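Local atomic coordinates of DUF1893 domain-containing protein (Thermotoga maritima, PDB entry 1VK9), a protein that is of unknown function but has a cytidine deaminase-like fold, binds zinc ions and carries an ADP-ribose modification. Residues Leu30-Tyr35 / Lys49-Leu54; Ser64-Lys69 / Met82-Ile87. One frame throughout, in Å; residues are numbered along the deposited sequence.

Contact 1. Residues Leu30-Tyr35 / Lys49-Leu54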
# COMPACT_ATOMS: atom_id res chain seq x y z
N LEU A 30 -2.20 -0.99 14.61
CA LEU A 30 -1.53 -1.68 13.49
C LEU A 30 -0.81 -0.70 12.58
O LEU A 30 -1.13 0.48 12.57
CB LEU A 30 -2.54 -2.47 12.67
CG LEU A 30 -3.11 -3.75 13.28
CD1 LEU A 30 -3.98 -4.47 12.26
CD2 LEU A 30 -2.03 -4.70 13.82
N SER A 31 0.15 -1.18 11.81
CA SER A 31 0.77 -0.31 10.82
C SER A 31 0.43 -0.71 9.37
O SER A 31 0.63 0.08 8.43
CB SER A 31 2.29 -0.18 11.06
OG SER A 31 2.98 -1.39 10.82
N LEU A 32 -0.08 -1.94 9.22
CA LEU A 32 -0.54 -2.53 7.96
C LEU A 32 -1.60 -3.60 8.23
O LEU A 32 -1.49 -4.37 9.18
CB LEU A 32 0.63 -3.14 7.20
CG LEU A 32 0.43 -3.76 5.80
CD1 LEU A 32 -0.23 -2.79 4.83
CD2 LEU A 32 1.77 -4.21 5.24
N LEU A 33 -2.63 -3.64 7.40
CA LEU A 33 -3.68 -4.64 7.53
C LEU A 33 -4.20 -4.99 6.14
O LEU A 33 -4.42 -4.07 5.31
CB LEU A 33 -4.81 -4.11 8.40
CG LEU A 33 -6.12 -4.88 8.43
CD1 LEU A 33 -5.97 -6.17 9.16
CD2 LEU A 33 -7.17 -4.04 9.09
N ALA A 34 -4.38 -6.28 5.86
CA ALA A 34 -5.18 -6.69 4.70
C ALA A 34 -6.44 -7.40 5.20
O ALA A 34 -6.37 -8.26 6.09
CB ALA A 34 -4.39 -7.55 3.77
N TYR A 35 -7.58 -7.01 4.64
CA TYR A 35 -8.89 -7.41 5.16
C TYR A 35 -9.87 -7.87 4.06
O TYR A 35 -10.02 -7.21 3.02
CB TYR A 35 -9.49 -6.27 5.97
CG TYR A 35 -10.77 -6.59 6.71
CD1 TYR A 35 -10.76 -7.19 7.98
CD2 TYR A 35 -12.01 -6.26 6.16
CE1 TYR A 35 -11.95 -7.46 8.66
CE2 TYR A 35 -13.20 -6.52 6.84
CZ TYR A 35 -13.16 -7.13 8.09
OH TYR A 35 -14.34 -7.38 8.75
N LYS A 49 9.37 -3.20 5.86
CA LYS A 49 9.46 -4.62 6.23
C LYS A 49 8.10 -5.36 6.11
O LYS A 49 8.04 -6.42 5.48
CB LYS A 49 10.11 -4.81 7.62
CG LYS A 49 10.64 -6.25 7.91
N PRO A 50 7.02 -4.81 6.70
CA PRO A 50 5.67 -5.41 6.58
C PRO A 50 5.09 -5.50 5.16
O PRO A 50 4.55 -6.54 4.79
CB PRO A 50 4.81 -4.50 7.46
CG PRO A 50 5.55 -3.23 7.52
CD PRO A 50 6.98 -3.63 7.58
N VAL A 51 5.18 -4.43 4.39
CA VAL A 51 4.70 -4.43 3.00
C VAL A 51 5.40 -5.54 2.22
O VAL A 51 4.75 -6.29 1.47
CB VAL A 51 4.90 -3.07 2.33
CG1 VAL A 51 4.45 -3.12 0.90
CG2 VAL A 51 4.09 -2.00 3.05
N VAL A 52 6.71 -5.66 2.41
CA VAL A 52 7.46 -6.76 1.82
C VAL A 52 6.98 -8.12 2.39
O VAL A 52 6.73 -9.02 1.61
CB VAL A 52 8.99 -6.55 1.98
CG1 VAL A 52 9.77 -7.76 1.48
CG2 VAL A 52 9.43 -5.30 1.24
N GLU A 53 6.84 -8.25 3.71
CA GLU A 53 6.31 -9.48 4.31
C GLU A 53 4.99 -9.78 3.58
O GLU A 53 4.83 -10.86 3.00
CB GLU A 53 6.14 -9.38 5.86
CG GLU A 53 7.41 -9.52 6.73
CD GLU A 53 7.18 -9.49 8.27
OE1 GLU A 53 6.73 -10.53 8.82
OE2 GLU A 53 7.48 -8.46 8.95
N LEU A 54 4.08 -8.81 3.53
CA LEU A 54 2.80 -8.98 2.85
C LEU A 54 2.95 -9.43 1.38
O LEU A 54 2.29 -10.37 0.93
CB LEU A 54 1.97 -7.70 2.92
CG LEU A 54 0.63 -7.62 2.18
CD1 LEU A 54 -0.32 -8.73 2.61
CD2 LEU A 54 -0.02 -6.24 2.40
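Leu-32 and Ala-34 of strand 32-35 face Pro-50 and Leu-54 of helix 49-57, and the axis of its 49-54 segment runs at 27° to that of the strand and comes within 9.4 Å of it. Leu-32 carries most of the contact. Its CG lies anti to the backbone N (chi1 -177°), and the CD2 branch does the touching. This methyl sits at the first turn of the helix, near the peptide that joins Pro-50 to Val-51. It is 3.6 Å from the Pro-50 C atom and 3.5 Å from the Val-51 N atom. Three side chains gather around the same methyl. Leu-32 CD2 is 3.8 Å from Pro-50 CB and 3.9 Å from Val-51 CG2. Leu-54 brings its CD2 to Leu-32 CD2, also at 3.9 Å, from one turn further along the helix. Ala-34 adds a looser touch, with its CB 4.4 Å from Leu-54 CD1. Strand 65-68, the neighbour of strand 32-35 in the sheet, continues the apolar patch, since Leu-32 also touches Val-66. Helix 73-82 covers Val-51 through Phe-78. Leu-33 points to the other face of the sheet, where it meets Phe-25 of helix 15-27. The strand is thus covered by helices on both faces, as in the layered alpha/beta cytidine deaminase fold. At the start of the strand, Ser-31 and Leu-32 both face Ser-43 in a classic beta bulge. An unidentified ligand lies close to Pro-50 and is hydrogen-bonded to Ser-31 O. The contact itself is apolar and buried. It therefore depends on methyl groups fitting against one helical turn, not on polar pairing.

Contact 2. Residues Ser64-Lys69 / Met82-Ile87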
# COMPACT_ATOMS: atom_id res chain seq x y z
N SER A 64 -9.99 -8.02 -1.44
CA SER A 64 -9.52 -7.56 -0.15
C SER A 64 -9.24 -6.08 -0.19
O SER A 64 -9.10 -5.50 -1.26
CB SER A 64 -8.27 -8.32 0.24
OG SER A 64 -8.64 -9.56 0.80
N LEU A 65 -9.19 -5.47 0.99
CA LEU A 65 -8.71 -4.10 1.09
C LEU A 65 -7.47 -4.05 1.97
O LEU A 65 -7.29 -4.91 2.85
CB LEU A 65 -9.80 -3.16 1.61
CG LEU A 65 -10.36 -3.42 2.99
CD1 LEU A 65 -9.64 -2.56 4.00
CD2 LEU A 65 -11.80 -3.08 2.97
N VAL A 66 -6.62 -3.06 1.71
CA VAL A 66 -5.42 -2.84 2.51
C VAL A 66 -5.49 -1.49 3.21
O VAL A 66 -5.81 -0.49 2.59
CB VAL A 66 -4.15 -2.86 1.63
CG1 VAL A 66 -2.92 -2.41 2.43
CG2 VAL A 66 -3.96 -4.24 1.01
N ILE A 67 -5.19 -1.48 4.51
CA ILE A 67 -4.97 -0.23 5.24
C ILE A 67 -3.50 -0.07 5.60
O ILE A 67 -2.86 -0.99 6.07
CB ILE A 67 -5.86 -0.15 6.52
CG1 ILE A 67 -7.34 -0.31 6.16
CG2 ILE A 67 -5.60 1.18 7.27
CD1 ILE A 67 -8.25 -0.33 7.36
N ASP A 68 -2.98 1.12 5.39
CA ASP A 68 -1.57 1.38 5.63
C ASP A 68 -1.40 2.76 6.28
O ASP A 68 -2.08 3.72 5.93
CB ASP A 68 -0.81 1.28 4.31
CG ASP A 68 0.68 1.11 4.51
OD1 ASP A 68 1.15 1.20 5.67
OD2 ASP A 68 1.47 0.90 3.58
N LYS A 69 -0.49 2.84 7.25
CA LYS A 69 -0.24 4.05 8.05
C LYS A 69 0.41 5.15 7.17
O LYS A 69 0.06 6.33 7.25
CB LYS A 69 0.71 3.68 9.19
CG LYS A 69 0.37 4.17 10.58
CD LYS A 69 1.49 3.71 11.52
CE LYS A 69 1.13 3.82 12.98
NZ LYS A 69 1.64 5.12 13.47
N MSE A 82 -0.14 -5.97 -6.21
CA MSE A 82 -0.94 -7.01 -5.56
C MSE A 82 -2.41 -6.90 -5.90
O MSE A 82 -3.18 -7.81 -5.61
CB MSE A 82 -0.72 -6.99 -4.07
CG MSE A 82 0.59 -7.60 -3.68
SE MSE A 82 0.80 -7.64 -1.75
CE MSE A 82 1.34 -5.79 -1.51
N LYS A 83 -2.80 -5.78 -6.51
CA LYS A 83 -4.16 -5.59 -6.98
C LYS A 83 -5.24 -5.72 -5.87
O LYS A 83 -6.17 -6.53 -5.97
CB LYS A 83 -4.42 -6.52 -8.16
CG LYS A 83 -3.50 -6.19 -9.34
CD LYS A 83 -3.99 -6.77 -10.67
CE LYS A 83 -5.35 -6.22 -11.04
NZ LYS A 83 -5.52 -6.02 -12.49
N PRO A 84 -5.12 -4.94 -4.80
CA PRO A 84 -6.20 -4.91 -3.81
C PRO A 84 -7.39 -4.10 -4.39
O PRO A 84 -7.18 -3.29 -5.29
CB PRO A 84 -5.56 -4.20 -2.63
CG PRO A 84 -4.51 -3.34 -3.23
CD PRO A 84 -4.00 -4.05 -4.43
N ASP A 85 -8.60 -4.32 -3.89
CA ASP A 85 -9.78 -3.60 -4.35
C ASP A 85 -9.62 -2.11 -3.96
O ASP A 85 -9.91 -1.21 -4.77
CB ASP A 85 -11.07 -4.17 -3.74
CG ASP A 85 -11.36 -5.65 -4.12
OD1 ASP A 85 -10.55 -6.34 -4.79
OD2 ASP A 85 -12.42 -6.22 -3.77
N HIS A 86 -9.15 -1.85 -2.75
CA HIS A 86 -9.00 -0.49 -2.28
C HIS A 86 -7.83 -0.40 -1.31
O HIS A 86 -7.58 -1.34 -0.55
CB HIS A 86 -10.30 -0.07 -1.60
CG HIS A 86 -10.32 1.34 -1.11
ND1 HIS A 86 -10.82 2.38 -1.87
CD2 HIS A 86 -9.99 1.88 0.08
CE1 HIS A 86 -10.75 3.51 -1.18
NE2 HIS A 86 -10.25 3.23 0.01
N ILE A 87 -7.09 0.72 -1.35
CA ILE A 87 -6.07 1.00 -0.35
C ILE A 87 -6.50 2.26 0.39
O ILE A 87 -6.79 3.28 -0.23
CB ILE A 87 -4.71 1.24 -1.01
CG1 ILE A 87 -4.31 0.04 -1.87
CG2 ILE A 87 -3.64 1.54 0.03
CD1 ILE A 87 -3.29 0.37 -2.94
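Asp-85 holds CG beside its own backbone N (chi1 -63°), which sets Asp-85 CG 3.6 Å from Ser-64 O, while Val-66 has CG1 anti to its N (chi1 171°) and CG2 turned to Pro-84. Val-66 CG2 meets Pro-84 CB at 4.0 Å, and the two side chains cross obliquely. Two backbone bonds join the segments. Asp-85 N donates to Ser-64 O at 2.9 Å, and Val-66 N donates to His-86 O at 3.0 Å. Val-66 and Ile-87 form a parallel bridge, with a CA-H...O contact of 3.3 Å from Ile-87 CA to Val-66 O. Helix 73-82 links the two strands in a beta-alpha-beta crossover, and its Leu-79 packs on both Val-66 and Ile-87. On the other face, His-86 bonds to Ser-108 OG and Ser-106 OG. Asp-85 OD1 accepts from Gly-63 N, beside the zinc site of Glu-62 and the tag residues His-8 and His-10. An alanine in place of Asp-85 would probably leave Gly-63 N without its mate and the chain around Gly-63 freer to move. Two backbone bonds, one between Val-66 and His-86 and one between Ser-64 and Asp-85, thus tie the segments together, while the aspartate ties down the approach to the strand.

In the fold
Both contacts are buried and reach one sheet. Contact 1 joins the helix layer to the sheet. Contact 2 lies within the sheet and pairs strand with strand. They share no element, but strands 32-35 and 65-68 are antiparallel neighbours, and this joins the contacts, with Tyr-35 N 2.8 Å from Leu-65 O and Leu-33 O 2.8 Å from Ile-67 N. Met-82 packs on Leu-54, so the end of one helix meets the helix of contact 1. The chemistry follows position: side-chain carbon dominates contact 1, backbone bonds contact 2. Asp-68 of contact 2 touches Val-51 of contact 1 and is covalently linked to the unidentified ligand, consistent with the reported ADP-ribosylation.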